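Local coordinates for putative peptidase (Chlamydophila abortus, PDB 3CE2), which probably acts as a zinc-dependent oligopeptidase of the M3B family that degrades small bioactive peptides, at residues A[12-18]-A[363-368]; A[39-43]-A[82-86]; A[50-56]-A[116-121]; A[284-288]-A[469-473]; A[370-375]-A[386-390]. All blocks are in the same frame, centred on the assembly; numbering follows the deposited sequence.

Contact 1: A[12-18]-A[363-368]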
# COMPACT_ATOMS: atom_id res chain seq x y z
N VAL A 12 -16.74 27.32 -7.70
CA VAL A 12 -16.16 26.85 -6.45
C VAL A 12 -16.93 27.38 -5.24
O VAL A 12 -17.26 28.55 -5.19
CB VAL A 12 -14.67 27.28 -6.39
CG1 VAL A 12 -14.00 26.81 -5.11
CG2 VAL A 12 -13.90 26.76 -7.61
N ARG A 13 -17.20 26.51 -4.27
CA ARG A 13 -17.96 26.93 -3.08
C ARG A 13 -17.22 26.66 -1.77
O ARG A 13 -16.38 25.79 -1.69
CB ARG A 13 -19.34 26.26 -3.05
CG ARG A 13 -20.47 27.19 -3.45
CD ARG A 13 -21.35 26.56 -4.53
NE ARG A 13 -21.13 25.12 -4.63
CZ ARG A 13 -22.04 24.19 -4.34
NH1 ARG A 13 -23.25 24.56 -3.93
NH2 ARG A 13 -21.73 22.90 -4.46
N PRO A 14 -17.51 27.45 -0.74
CA PRO A 14 -16.91 27.11 0.53
C PRO A 14 -17.68 25.99 1.24
O PRO A 14 -18.86 25.77 0.95
CB PRO A 14 -16.98 28.42 1.34
CG PRO A 14 -17.85 29.39 0.51
CD PRO A 14 -18.36 28.65 -0.69
N ARG A 15 -17.01 25.31 2.17
CA ARG A 15 -17.65 24.21 2.87
C ARG A 15 -19.07 24.57 3.31
O ARG A 15 -20.00 23.81 3.10
CB ARG A 15 -16.83 23.76 4.08
CG ARG A 15 -17.45 22.59 4.82
CD ARG A 15 -17.42 21.35 3.94
NE ARG A 15 -17.93 20.14 4.59
CZ ARG A 15 -17.84 18.91 4.07
NH1 ARG A 15 -17.23 18.69 2.91
NH2 ARG A 15 -18.36 17.87 4.73
N SER A 16 -19.23 25.74 3.92
CA SER A 16 -20.46 26.05 4.63
C SER A 16 -21.68 26.23 3.72
O SER A 16 -22.81 26.24 4.19
CB SER A 16 -20.27 27.27 5.53
OG SER A 16 -20.13 28.44 4.76
N GLU A 17 -21.45 26.34 2.42
CA GLU A 17 -22.55 26.46 1.47
C GLU A 17 -22.87 25.13 0.79
O GLU A 17 -23.68 25.07 -0.12
CB GLU A 17 -22.25 27.55 0.43
CG GLU A 17 -22.35 29.00 0.98
CD GLU A 17 -21.80 30.08 -0.00
OE1 GLU A 17 -21.62 31.25 0.45
OE2 GLU A 17 -21.56 29.76 -1.20
N ILE A 18 -22.21 24.05 1.22
CA ILE A 18 -22.39 22.75 0.59
C ILE A 18 -23.57 22.07 1.27
O ILE A 18 -23.67 22.08 2.50
CB ILE A 18 -21.12 21.86 0.71
CG1 ILE A 18 -19.90 22.58 0.11
CG2 ILE A 18 -21.30 20.53 -0.02
CD1 ILE A 18 -20.03 22.84 -1.38
N ASP A 363 -18.15 11.76 1.52
CA ASP A 363 -18.08 13.17 1.17
C ASP A 363 -17.76 13.30 -0.32
O ASP A 363 -16.63 13.13 -0.74
CB ASP A 363 -17.03 13.86 2.02
CG ASP A 363 -17.40 15.28 2.34
OD1 ASP A 363 -18.37 15.48 3.11
OD2 ASP A 363 -16.73 16.18 1.83
N LYS A 364 -18.77 13.62 -1.13
CA LYS A 364 -18.64 13.47 -2.59
C LYS A 364 -17.75 14.41 -3.41
O LYS A 364 -17.08 13.97 -4.35
CB LYS A 364 -20.03 13.49 -3.23
CG LYS A 364 -20.89 12.33 -2.83
CD LYS A 364 -22.24 12.40 -3.50
CE LYS A 364 -23.27 11.72 -2.67
NZ LYS A 364 -24.41 12.64 -2.56
N TYR A 365 -17.81 15.71 -3.13
CA TYR A 365 -17.37 16.70 -4.13
C TYR A 365 -16.33 17.68 -3.63
O TYR A 365 -16.12 17.82 -2.43
CB TYR A 365 -18.57 17.52 -4.61
CG TYR A 365 -19.69 16.78 -5.27
CD1 TYR A 365 -19.50 16.07 -6.45
CD2 TYR A 365 -20.98 16.85 -4.75
CE1 TYR A 365 -20.57 15.40 -7.08
CE2 TYR A 365 -22.07 16.20 -5.37
CZ TYR A 365 -21.85 15.47 -6.53
OH TYR A 365 -22.92 14.81 -7.12
N GLU A 366 -15.71 18.40 -4.56
CA GLU A 366 -14.71 19.40 -4.18
C GLU A 366 -15.40 20.54 -3.47
O GLU A 366 -16.51 20.90 -3.84
CB GLU A 366 -13.98 19.93 -5.41
CG GLU A 366 -12.75 19.14 -5.79
CD GLU A 366 -12.27 19.42 -7.21
OE1 GLU A 366 -12.98 20.12 -7.96
OE2 GLU A 366 -11.18 18.92 -7.58
N ASN A 367 -14.75 21.09 -2.45
CA ASN A 367 -15.11 22.42 -2.01
C ASN A 367 -13.85 23.17 -1.62
O ASN A 367 -12.77 22.59 -1.50
CB ASN A 367 -16.16 22.42 -0.89
CG ASN A 367 -15.69 21.69 0.37
OD1 ASN A 367 -16.19 20.61 0.69
ND2 ASN A 367 -14.74 22.28 1.09
N LEU A 368 -13.99 24.47 -1.41
CA LEU A 368 -12.83 25.29 -1.16
C LEU A 368 -12.04 24.68 -0.00
O LEU A 368 -12.59 24.49 1.08
CB LEU A 368 -13.24 26.72 -0.82
CG LEU A 368 -12.05 27.67 -0.65
CD1 LEU A 368 -11.49 28.12 -2.01
CD2 LEU A 368 -12.47 28.84 0.20
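Arg15 reaches out of the N-terminal loop toward Asn367 and Asp363, and its side chain supplies most of the polar grip of this contact. Its CB lies 3.9 Å from Asn367 ND2. A bend at chi2 (67°) then carries the chain across the Asn367 amide, with CD 3.6 Å from Asn367 OD1, and the extended remainder delivers the guanidinium to Asp363. There the two groups meet end-on: NH1 donates to Asp363 OD2 at 2.8 Å and NH2 to Asp363 OD1 at 2.9 Å, in a two-pronged salt bridge with the flat groups nearly coplanar (24° apart). OD2 uses its syn lone pair, whereas OD1 is met on its syn side but out of the carboxylate plane. Arg15 NH1 also donates to Asn367 OD1 at 3.1 Å, close to the guanidinium plane although the amide itself is turned steeply. With Asp363 at the NH1/NH2 end and Asn367 OD1 at NH1 on the side of CD, the guanidinium would be hindered from rotating. Asp363 has a second cation in Lys370, and the amide nitrogen of Asn367 bonds to Gln96 O. Further along, Leu368 N gives a nearly straight bond of 2.7 Å to Arg13 O, and Ile18 CG1 packs on Asn367 CB. The result is a classic bidentate arginine-aspartate pair, here tying the N-terminal loop to edge strand 362-363 of the small mixed sheet, away from the metal sites.

Contact 2: A[39-43]-A[82-86]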
# COMPACT_ATOMS: atom_id res chain seq x y z
N ASP A 39 -15.92 15.11 25.29
CA ASP A 39 -15.21 13.85 25.39
C ASP A 39 -13.69 14.03 25.52
O ASP A 39 -13.09 13.46 26.42
CB ASP A 39 -15.55 12.97 24.19
CG ASP A 39 -15.84 11.54 24.59
OD1 ASP A 39 -16.57 11.36 25.60
OD2 ASP A 39 -15.36 10.62 23.90
N LEU A 40 -13.07 14.80 24.61
CA LEU A 40 -11.63 15.06 24.69
C LEU A 40 -11.26 15.47 26.10
O LEU A 40 -10.18 15.15 26.60
CB LEU A 40 -11.22 16.18 23.73
CG LEU A 40 -9.72 16.53 23.71
CD1 LEU A 40 -8.92 15.60 22.79
CD2 LEU A 40 -9.45 17.99 23.32
N ASP A 41 -12.18 16.19 26.72
CA ASP A 41 -11.99 16.70 28.08
C ASP A 41 -11.85 15.59 29.14
O ASP A 41 -10.94 15.67 29.97
CB ASP A 41 -13.10 17.71 28.45
CG ASP A 41 -12.91 19.08 27.77
OD1 ASP A 41 -11.83 19.34 27.20
OD2 ASP A 41 -13.85 19.90 27.82
N SER A 42 -12.73 14.58 29.11
CA SER A 42 -12.72 13.49 30.12
C SER A 42 -11.32 13.09 30.53
O SER A 42 -11.07 12.70 31.67
CB SER A 42 -13.44 12.22 29.65
OG SER A 42 -14.06 12.37 28.39
N PHE A 43 -10.40 13.17 29.58
CA PHE A 43 -9.04 12.75 29.82
C PHE A 43 -8.32 13.61 30.87
O PHE A 43 -7.46 13.11 31.60
CB PHE A 43 -8.25 12.67 28.51
CG PHE A 43 -8.57 11.45 27.71
CD1 PHE A 43 -8.24 10.20 28.20
CD2 PHE A 43 -9.22 11.55 26.50
CE1 PHE A 43 -8.54 9.06 27.48
CE2 PHE A 43 -9.51 10.41 25.76
CZ PHE A 43 -9.17 9.17 26.26
N LYS A 82 -10.89 5.00 22.38
CA LYS A 82 -11.52 6.32 22.55
C LYS A 82 -10.69 7.38 21.83
O LYS A 82 -11.24 8.19 21.08
CB LYS A 82 -11.62 6.66 24.05
CG LYS A 82 -12.62 7.76 24.43
CD LYS A 82 -12.14 8.49 25.71
CE LYS A 82 -13.15 8.49 26.88
NZ LYS A 82 -14.15 9.61 26.90
N LEU A 83 -9.37 7.36 22.04
CA LEU A 83 -8.44 8.20 21.28
C LEU A 83 -8.67 8.13 19.78
O LEU A 83 -8.70 9.17 19.11
CB LEU A 83 -6.99 7.82 21.59
CG LEU A 83 -6.63 8.09 23.05
CD1 LEU A 83 -5.16 8.05 23.29
CD2 LEU A 83 -7.19 9.43 23.48
N ASN A 84 -8.82 6.92 19.23
CA ASN A 84 -9.03 6.74 17.79
C ASN A 84 -10.35 7.34 17.33
O ASN A 84 -10.42 7.96 16.28
CB ASN A 84 -8.99 5.26 17.40
CG ASN A 84 -7.60 4.67 17.51
OD1 ASN A 84 -6.65 5.34 17.92
ND2 ASN A 84 -7.47 3.38 17.16
N LYS A 85 -11.40 7.14 18.12
CA LYS A 85 -12.69 7.73 17.82
C LYS A 85 -12.53 9.25 17.74
O LYS A 85 -13.01 9.89 16.82
CB LYS A 85 -13.67 7.33 18.93
CG LYS A 85 -15.11 7.73 18.77
CD LYS A 85 -15.91 7.07 19.91
CE LYS A 85 -17.27 7.73 20.14
NZ LYS A 85 -18.29 7.38 19.09
N LEU A 86 -11.83 9.84 18.70
CA LEU A 86 -11.67 11.28 18.74
C LEU A 86 -10.77 11.71 17.60
O LEU A 86 -10.96 12.77 17.01
CB LEU A 86 -11.02 11.72 20.04
CG LEU A 86 -11.83 11.62 21.32
CD1 LEU A 86 -10.86 11.67 22.51
CD2 LEU A 86 -12.89 12.71 21.38
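The end of helix 33-42 meets the middle of helix 66-96 where the CA atoms of Leu40 and Leu86 come within 7.0 Å, the nearest backbone approach of the two segments. Leu86 reaches this seam with both methyls: CD2 lies 3.9 Å from Asp39 CB, while CD1 sits in the plane of the Phe43 ring at its edge, 3.7 Å from CE2. Leu83 CD2 approaches CE2 of the same ring obliquely. The Lys82 chain slides past Phe43 in the opposite direction, and bends at chi3 (-123°) and chi4 (-88°) turn its amine back toward the helix end. There Lys82 NZ donates to Ser42 OG at 3.1 Å and forms a salt bridge with Asp39 OD1 at 3.3 Å, a weak bond in geometry. The other carboxylate oxygen of Asp39 is hydrogen-bonded to Tyr30 OH, so the acid has partners on two fronts. Polar groups thus line one flank of the seam, and leucine methyls and the phenyl ring fill the other. Behind them stands helix 101-120, which Phe43 touches at Leu113 and Leu86 at Ile110; Leu83 packs on its His114, so helix 66-96 and the residue just after helix 33-42 both pack on it.

Contact 3: A[50-56]-A[116-121]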
# COMPACT_ATOMS: atom_id res chain seq x y z
N SER A 50 3.99 15.49 34.33
CA SER A 50 3.06 14.66 35.12
C SER A 50 2.21 13.72 34.23
O SER A 50 1.69 14.16 33.20
CB SER A 50 2.16 15.56 35.98
OG SER A 50 1.12 14.82 36.61
N PRO A 51 2.08 12.43 34.62
CA PRO A 51 1.35 11.40 33.84
C PRO A 51 -0.17 11.60 33.75
O PRO A 51 -0.82 11.85 34.76
CB PRO A 51 1.68 10.09 34.57
CG PRO A 51 1.99 10.51 35.96
CD PRO A 51 2.66 11.86 35.86
N THR A 52 -0.72 11.46 32.55
CA THR A 52 -2.15 11.67 32.31
C THR A 52 -2.99 10.41 32.55
O THR A 52 -4.19 10.47 32.84
CB THR A 52 -2.39 12.15 30.87
OG1 THR A 52 -1.25 12.91 30.43
CG2 THR A 52 -3.66 13.00 30.78
N TRP A 53 -2.35 9.26 32.38
CA TRP A 53 -2.90 7.98 32.77
C TRP A 53 -1.98 7.37 33.82
O TRP A 53 -0.88 6.90 33.49
CB TRP A 53 -3.01 7.08 31.54
CG TRP A 53 -3.96 7.62 30.53
CD1 TRP A 53 -5.33 7.58 30.57
CD2 TRP A 53 -3.61 8.33 29.34
NE1 TRP A 53 -5.85 8.21 29.47
CE2 TRP A 53 -4.82 8.67 28.70
CE3 TRP A 53 -2.40 8.68 28.74
CZ2 TRP A 53 -4.85 9.36 27.48
CZ3 TRP A 53 -2.42 9.37 27.54
CH2 TRP A 53 -3.65 9.70 26.92
N PRO A 54 -2.40 7.41 35.09
CA PRO A 54 -1.54 6.85 36.14
C PRO A 54 -1.79 5.34 36.20
O PRO A 54 -0.88 4.56 36.49
CB PRO A 54 -2.02 7.57 37.42
CG PRO A 54 -3.32 8.33 37.03
CD PRO A 54 -3.68 7.91 35.62
N ALA A 55 -3.03 4.96 35.89
CA ALA A 55 -3.44 3.59 35.66
C ALA A 55 -2.49 2.79 34.74
O ALA A 55 -2.41 1.57 34.81
CB ALA A 55 -4.86 3.57 35.10
N LEU A 56 -1.76 3.49 33.88
CA LEU A 56 -0.90 2.81 32.93
C LEU A 56 0.56 2.86 33.31
O LEU A 56 1.42 2.52 32.50
CB LEU A 56 -1.10 3.38 31.53
CG LEU A 56 -2.42 3.00 30.85
CD1 LEU A 56 -2.72 3.94 29.69
CD2 LEU A 56 -2.37 1.56 30.36
N LEU A 116 1.13 11.42 23.82
CA LEU A 116 1.28 11.27 25.25
C LEU A 116 1.06 9.80 25.57
O LEU A 116 1.92 9.13 26.15
CB LEU A 116 0.25 12.15 25.97
CG LEU A 116 0.74 13.13 27.04
CD1 LEU A 116 2.13 13.70 26.69
CD2 LEU A 116 -0.29 14.25 27.21
N PHE A 117 -0.11 9.31 25.17
CA PHE A 117 -0.41 7.89 25.24
C PHE A 117 0.78 7.05 24.84
O PHE A 117 1.21 6.16 25.59
CB PHE A 117 -1.59 7.54 24.34
CG PHE A 117 -2.09 6.15 24.54
CD1 PHE A 117 -2.51 5.73 25.79
CD2 PHE A 117 -2.12 5.25 23.48
CE1 PHE A 117 -2.96 4.46 25.99
CE2 PHE A 117 -2.58 3.96 23.68
CZ PHE A 117 -3.00 3.57 24.93
N ALA A 118 1.31 7.33 23.65
CA ALA A 118 2.46 6.57 23.17
C ALA A 118 3.68 6.67 24.12
O ALA A 118 4.43 5.71 24.28
CB ALA A 118 2.82 6.97 21.74
N GLU A 119 3.87 7.82 24.75
CA GLU A 119 5.00 7.96 25.67
C GLU A 119 4.69 7.24 26.96
O GLU A 119 5.48 6.43 27.44
CB GLU A 119 5.33 9.43 25.93
CG GLU A 119 6.23 10.04 24.84
CD GLU A 119 6.04 11.56 24.66
OE1 GLU A 119 5.20 12.15 25.40
OE2 GLU A 119 6.73 12.13 23.78
N GLU A 120 3.51 7.50 27.51
CA GLU A 120 3.15 6.83 28.73
C GLU A 120 3.18 5.29 28.64
O GLU A 120 3.58 4.63 29.60
CB GLU A 120 1.84 7.38 29.29
CG GLU A 120 2.09 8.41 30.38
CD GLU A 120 0.91 9.30 30.69
OE1 GLU A 120 -0.18 8.78 31.02
OE2 GLU A 120 1.07 10.54 30.61
N THR A 121 2.83 4.73 27.48
CA THR A 121 2.77 3.28 27.34
C THR A 121 4.01 2.67 26.72
O THR A 121 4.03 1.49 26.41
CB THR A 121 1.61 2.86 26.43
OG1 THR A 121 1.86 3.33 25.11
CG2 THR A 121 0.27 3.40 26.94
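Trp53 and Glu120 are the two projections that interlock here, one from the loop 50-56 and the other from the last turn of helix 101-120. The indole enters with its six-membered ring leading and lodges against the Leu116-Phe117 step of the helix, CZ3 lying 3.8 Å from Phe117 CB and 4.2 Å from Leu116 CB. Phe117 stands beside it, its CG anti to the backbone N (chi1 -171°), and presents its edge to the indole face: a T-shaped pair with centroids 5.5 Å apart and planes at 81°. Thr52 CB lies over the opposite face of the indole, toward its rim. On the Phe117 side of the indole, Leu56 brings CD1 to the edge of Phe117, 3.7 Å from CE1, and Thr121 CG2 sits over a face of the same phenyl ring. The hollow formed by the turn of the loop backbone is taken by the Glu120 side chain, which crosses those of Thr52 and Trp53 at about a right angle and ends there with its carboxylate. The two oxygens are shared out between consecutive amides: Glu120 OE2 accepts from Thr52 N at 2.8 Å and OE1 from Trp53 N at 2.6 Å, each on its syn side, the Thr52 amide well out of the carboxylate plane. Thr52 OG1 adds a weak bond to OE2 at 3.3 Å. Held by two backbone N-H groups, the carboxylate cannot easily rotate. Since it serves as acceptor in all three bonds, it is probably ionised, with the loop amides offsetting its negative charge.

Contact 4: A[284-288]-A[469-473]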
# COMPACT_ATOMS: atom_id res chain seq x y z
N LEU A 284 8.54 -16.22 -5.42
CA LEU A 284 7.83 -15.22 -6.18
C LEU A 284 8.77 -14.73 -7.27
O LEU A 284 8.41 -14.70 -8.45
CB LEU A 284 7.41 -14.08 -5.26
CG LEU A 284 6.84 -12.89 -6.03
CD1 LEU A 284 5.43 -13.20 -6.52
CD2 LEU A 284 6.92 -11.64 -5.14
N ILE A 285 10.00 -14.40 -6.88
CA ILE A 285 10.97 -13.93 -7.87
C ILE A 285 11.24 -14.97 -8.97
O ILE A 285 11.26 -14.63 -10.17
CB ILE A 285 12.31 -13.56 -7.20
CG1 ILE A 285 12.14 -12.31 -6.33
CG2 ILE A 285 13.37 -13.31 -8.26
CD1 ILE A 285 13.25 -12.14 -5.30
N ASP A 286 11.43 -16.23 -8.57
CA ASP A 286 11.75 -17.28 -9.53
C ASP A 286 10.58 -17.48 -10.48
O ASP A 286 10.75 -17.45 -11.71
CB ASP A 286 12.18 -18.57 -8.84
CG ASP A 286 13.39 -18.36 -7.87
OD1 ASP A 286 14.14 -17.36 -8.02
OD2 ASP A 286 13.60 -19.18 -6.93
N ILE A 287 9.38 -17.65 -9.94
CA ILE A 287 8.24 -17.93 -10.81
C ILE A 287 7.99 -16.77 -11.77
O ILE A 287 7.71 -16.97 -12.94
CB ILE A 287 6.95 -18.30 -10.04
CG1 ILE A 287 6.80 -19.82 -9.96
CG2 ILE A 287 5.76 -17.85 -10.79
CD1 ILE A 287 7.78 -20.52 -9.00
N VAL A 288 8.11 -15.54 -11.26
CA VAL A 288 7.86 -14.38 -12.08
C VAL A 288 8.87 -14.29 -13.22
O VAL A 288 8.49 -14.10 -14.37
CB VAL A 288 7.83 -13.09 -11.25
CG1 VAL A 288 7.86 -11.90 -12.17
CG2 VAL A 288 6.54 -13.05 -10.44
N LEU A 469 2.90 -5.67 -10.81
CA LEU A 469 3.37 -7.02 -10.53
C LEU A 469 4.81 -7.25 -11.00
O LEU A 469 5.72 -7.42 -10.18
CB LEU A 469 2.42 -8.06 -11.10
CG LEU A 469 2.92 -9.50 -11.26
CD1 LEU A 469 3.79 -9.93 -10.11
CD2 LEU A 469 1.75 -10.46 -11.39
N PHE A 470 5.04 -7.23 -12.31
CA PHE A 470 6.37 -7.54 -12.86
C PHE A 470 7.45 -6.54 -12.48
O PHE A 470 8.52 -6.92 -11.97
CB PHE A 470 6.30 -7.73 -14.38
CG PHE A 470 5.66 -9.02 -14.78
CD1 PHE A 470 6.42 -10.16 -14.98
CD2 PHE A 470 4.28 -9.12 -14.87
CE1 PHE A 470 5.84 -11.37 -15.30
CE2 PHE A 470 3.69 -10.33 -15.20
CZ PHE A 470 4.47 -11.46 -15.41
N ARG A 471 7.16 -5.26 -12.71
CA ARG A 471 8.13 -4.23 -12.41
C ARG A 471 8.49 -4.24 -10.93
O ARG A 471 9.65 -4.06 -10.59
CB ARG A 471 7.68 -2.85 -12.86
CG ARG A 471 8.79 -1.83 -12.66
CD ARG A 471 8.91 -0.84 -13.80
NE ARG A 471 8.20 0.43 -13.58
CZ ARG A 471 8.77 1.55 -13.11
NH1 ARG A 471 8.04 2.65 -12.96
NH2 ARG A 471 10.06 1.56 -12.78
N GLN A 472 7.52 -4.49 -10.05
CA GLN A 472 7.84 -4.55 -8.61
C GLN A 472 8.70 -5.76 -8.25
O GLN A 472 9.54 -5.70 -7.35
CB GLN A 472 6.58 -4.55 -7.77
CG GLN A 472 5.65 -3.40 -8.14
CD GLN A 472 6.33 -2.05 -8.00
OE1 GLN A 472 6.96 -1.78 -7.00
NE2 GLN A 472 6.20 -1.21 -9.01
N VAL A 473 8.50 -6.86 -8.97
CA VAL A 473 9.25 -8.06 -8.65
C VAL A 473 10.69 -7.89 -9.14
O VAL A 473 11.67 -8.33 -8.51
CB VAL A 473 8.56 -9.29 -9.26
CG1 VAL A 473 9.45 -10.51 -9.16
CG2 VAL A 473 7.22 -9.54 -8.57
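Val288 and Val473 both hold CG1 anti to the backbone N (chi1 168° and 170°), which sets the two methyls facing each other, tip to tip, 3.7 Å apart. They form the centre of a helix-helix interface in the largely alpha-helical M3 peptidase fold, where helix 278-289 passes the long helix 451-487. The axes of the two short segments approach to 10.5 Å, with their directions 125° apart, so the two segments diverge steeply from the valine pair. Phe470 flanks the valine pair: its CD1 lies 3.6 Å from Val288 CG1, the methyl standing oblique to the ring. Leu469 CD1 comes up to the other Val288 methyl, CG2. Purely apolar and fully buried, the interface has no hydrogen bonds across it. Surrounding helices complete the core, Phe596 of helix 590-607 on Phe470, Ile592 on Val288, and Ala539 of helix 536-553 on Val473. The side chain of Ile285 is about 10 Å from that of His484, a ligand of one of the bound zinc ions. At the Ile285 end of the seam Val473 CG1 rests 4.0 Å from Ile285 CA, while its second methyl, CG2, touches Leu284 CD2, also at 4.0 Å.

Contact 5: A[370-375]-A[386-390]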
# COMPACT_ATOMS: atom_id res chain seq x y z
N LYS A 370 -10.98 21.70 0.74
CA LYS A 370 -11.18 20.31 1.10
C LYS A 370 -9.90 19.53 0.77
O LYS A 370 -9.29 19.80 -0.25
CB LYS A 370 -12.35 19.73 0.31
CG LYS A 370 -12.73 18.30 0.74
CD LYS A 370 -13.85 17.77 -0.13
CE LYS A 370 -14.18 16.32 0.16
NZ LYS A 370 -15.46 15.96 -0.53
N ARG A 371 -9.49 18.60 1.63
CA ARG A 371 -8.32 17.76 1.35
C ARG A 371 -8.40 17.20 -0.08
O ARG A 371 -9.49 16.85 -0.55
CB ARG A 371 -8.22 16.61 2.35
CG ARG A 371 -7.03 15.66 2.15
CD ARG A 371 -5.75 16.36 2.52
NE ARG A 371 -5.72 16.73 3.94
CZ ARG A 371 -4.93 17.67 4.48
NH1 ARG A 371 -4.09 18.36 3.71
NH2 ARG A 371 -4.98 17.93 5.78
N SER A 372 -7.26 17.12 -0.76
CA SER A 372 -7.19 16.58 -2.13
C SER A 372 -7.24 15.06 -2.22
O SER A 372 -6.99 14.34 -1.23
CB SER A 372 -5.88 17.02 -2.79
OG SER A 372 -6.06 18.22 -3.50
N GLY A 373 -7.48 14.57 -3.44
CA GLY A 373 -7.42 13.15 -3.73
C GLY A 373 -8.57 12.37 -3.09
O GLY A 373 -9.71 12.84 -3.11
N ALA A 374 -8.26 11.20 -2.52
CA ALA A 374 -9.27 10.27 -2.00
C ALA A 374 -8.74 9.29 -0.96
O ALA A 374 -7.55 8.96 -0.94
CB ALA A 374 -9.92 9.51 -3.15
N TYR A 375 -9.63 8.81 -0.10
CA TYR A 375 -9.28 7.79 0.89
C TYR A 375 -10.49 7.19 1.58
O TYR A 375 -11.61 7.67 1.42
CB TYR A 375 -8.32 8.36 1.96
CG TYR A 375 -8.93 9.43 2.84
CD1 TYR A 375 -9.98 9.12 3.73
CD2 TYR A 375 -8.44 10.74 2.82
CE1 TYR A 375 -10.52 10.11 4.56
CE2 TYR A 375 -8.98 11.73 3.64
CZ TYR A 375 -10.02 11.42 4.51
OH TYR A 375 -10.55 12.41 5.31
N VAL A 386 -15.63 7.70 3.35
CA VAL A 386 -14.89 7.85 2.12
C VAL A 386 -14.83 9.31 1.76
O VAL A 386 -15.87 9.95 1.53
CB VAL A 386 -15.60 7.14 0.98
CG1 VAL A 386 -14.81 7.33 -0.29
CG2 VAL A 386 -15.74 5.70 1.29
N LEU A 387 -13.62 9.84 1.70
CA LEU A 387 -13.41 11.16 1.12
C LEU A 387 -13.10 11.10 -0.38
O LEU A 387 -12.10 10.54 -0.81
CB LEU A 387 -12.31 11.89 1.87
CG LEU A 387 -12.15 13.33 1.35
CD1 LEU A 387 -11.81 14.28 2.51
CD2 LEU A 387 -11.13 13.39 0.20
N LEU A 388 -13.98 11.70 -1.16
CA LEU A 388 -13.84 11.81 -2.61
C LEU A 388 -13.67 13.28 -3.05
O LEU A 388 -13.99 14.23 -2.30
CB LEU A 388 -15.11 11.24 -3.27
CG LEU A 388 -15.20 9.87 -3.96
CD1 LEU A 388 -14.48 8.80 -3.24
CD2 LEU A 388 -16.66 9.46 -4.17
N ASN A 389 -13.16 13.47 -4.26
CA ASN A 389 -13.22 14.76 -4.94
C ASN A 389 -13.83 14.54 -6.32
O ASN A 389 -13.18 14.70 -7.36
CB ASN A 389 -11.83 15.39 -5.01
CG ASN A 389 -11.49 16.14 -3.73
OD1 ASN A 389 -12.01 17.24 -3.47
ND2 ASN A 389 -10.62 15.55 -2.90
N TYR A 390 -15.09 14.11 -6.31
CA TYR A 390 -15.68 13.48 -7.48
C TYR A 390 -15.80 14.47 -8.62
O TYR A 390 -16.41 15.50 -8.46
CB TYR A 390 -17.05 12.86 -7.14
CG TYR A 390 -17.57 12.10 -8.31
CD1 TYR A 390 -17.07 10.84 -8.60
CD2 TYR A 390 -18.49 12.67 -9.19
CE1 TYR A 390 -17.50 10.14 -9.73
CE2 TYR A 390 -18.93 11.98 -10.31
CZ TYR A 390 -18.43 10.71 -10.58
OH TYR A 390 -18.86 10.00 -11.69
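Leu387 and Tyr375 form the close-packed half of this contact, an antiparallel hydrogen-bonded pair joined by Tyr375 N to Leu387 O (3.1 Å) and Leu387 N to Tyr375 O (3.0 Å). Tyr375 CG lies between the backbone N and the carbonyl carbon (chi1 67°), which folds the ring back across the strand pair. Leu387 CB then comes over one face of the Tyr375 ring, 3.7 Å from the centroid and 17° off the normal, a CH-pi contact. Its branch beyond CB fills the space toward Lys370, whose CE passes 3.8 Å from CG of Leu387. The Tyr375 hydroxyl hydrogen-bonds to Asp95 of helix 66-96. Lys370, buried on this inner side and fully extended, donates from NZ to Leu388 O at 2.9 Å and also meets Asp363 and Tyr365 O.

The loose side is the bend at Ser372 and Gly373, both exposed; the positive phi of Gly373 suits glycine. Asn389 holds this bend from within: ND2 donates to Arg371 O and Gly373 O, each at 2.9 Å, the first in the carbonyl plane on a lone pair and the second tilted from it. The Lys370 ammonium is gripped by one carboxylate and two carbonyls, consistent with a charged state, while side-chain nitrogens of Asn389 and Lys370 supply donors to the carbonyls of Arg371, Gly373 and Leu388.

How the contacts relate
Contacts 1 and 5 meet directly, their centres 11 Å apart: Lys370 NZ of contact 5 lies 2.7 Å from Asp363 OD2 of contact 1, so the Asp363 carboxylate, on a sheet strand, is shared by Arg15 of the N-terminal loop and Lys370 of the loop leading to strand 375-377. Contacts 2 and 3 form a second pair, centres 14 Å apart, where the rings of Phe43 and Trp53 meet and Leu83 packs on Phe117. Contact 4 stands alone beyond the centre of the chain, about 32 Å from contact 5 between centres. Contact 5 lies nearest the zinc site of the HExxH helix: the Tyr375 side chain is about 8 Å from a bound zinc ion and about 7 Å from the side chain of His406, a ligand in that site.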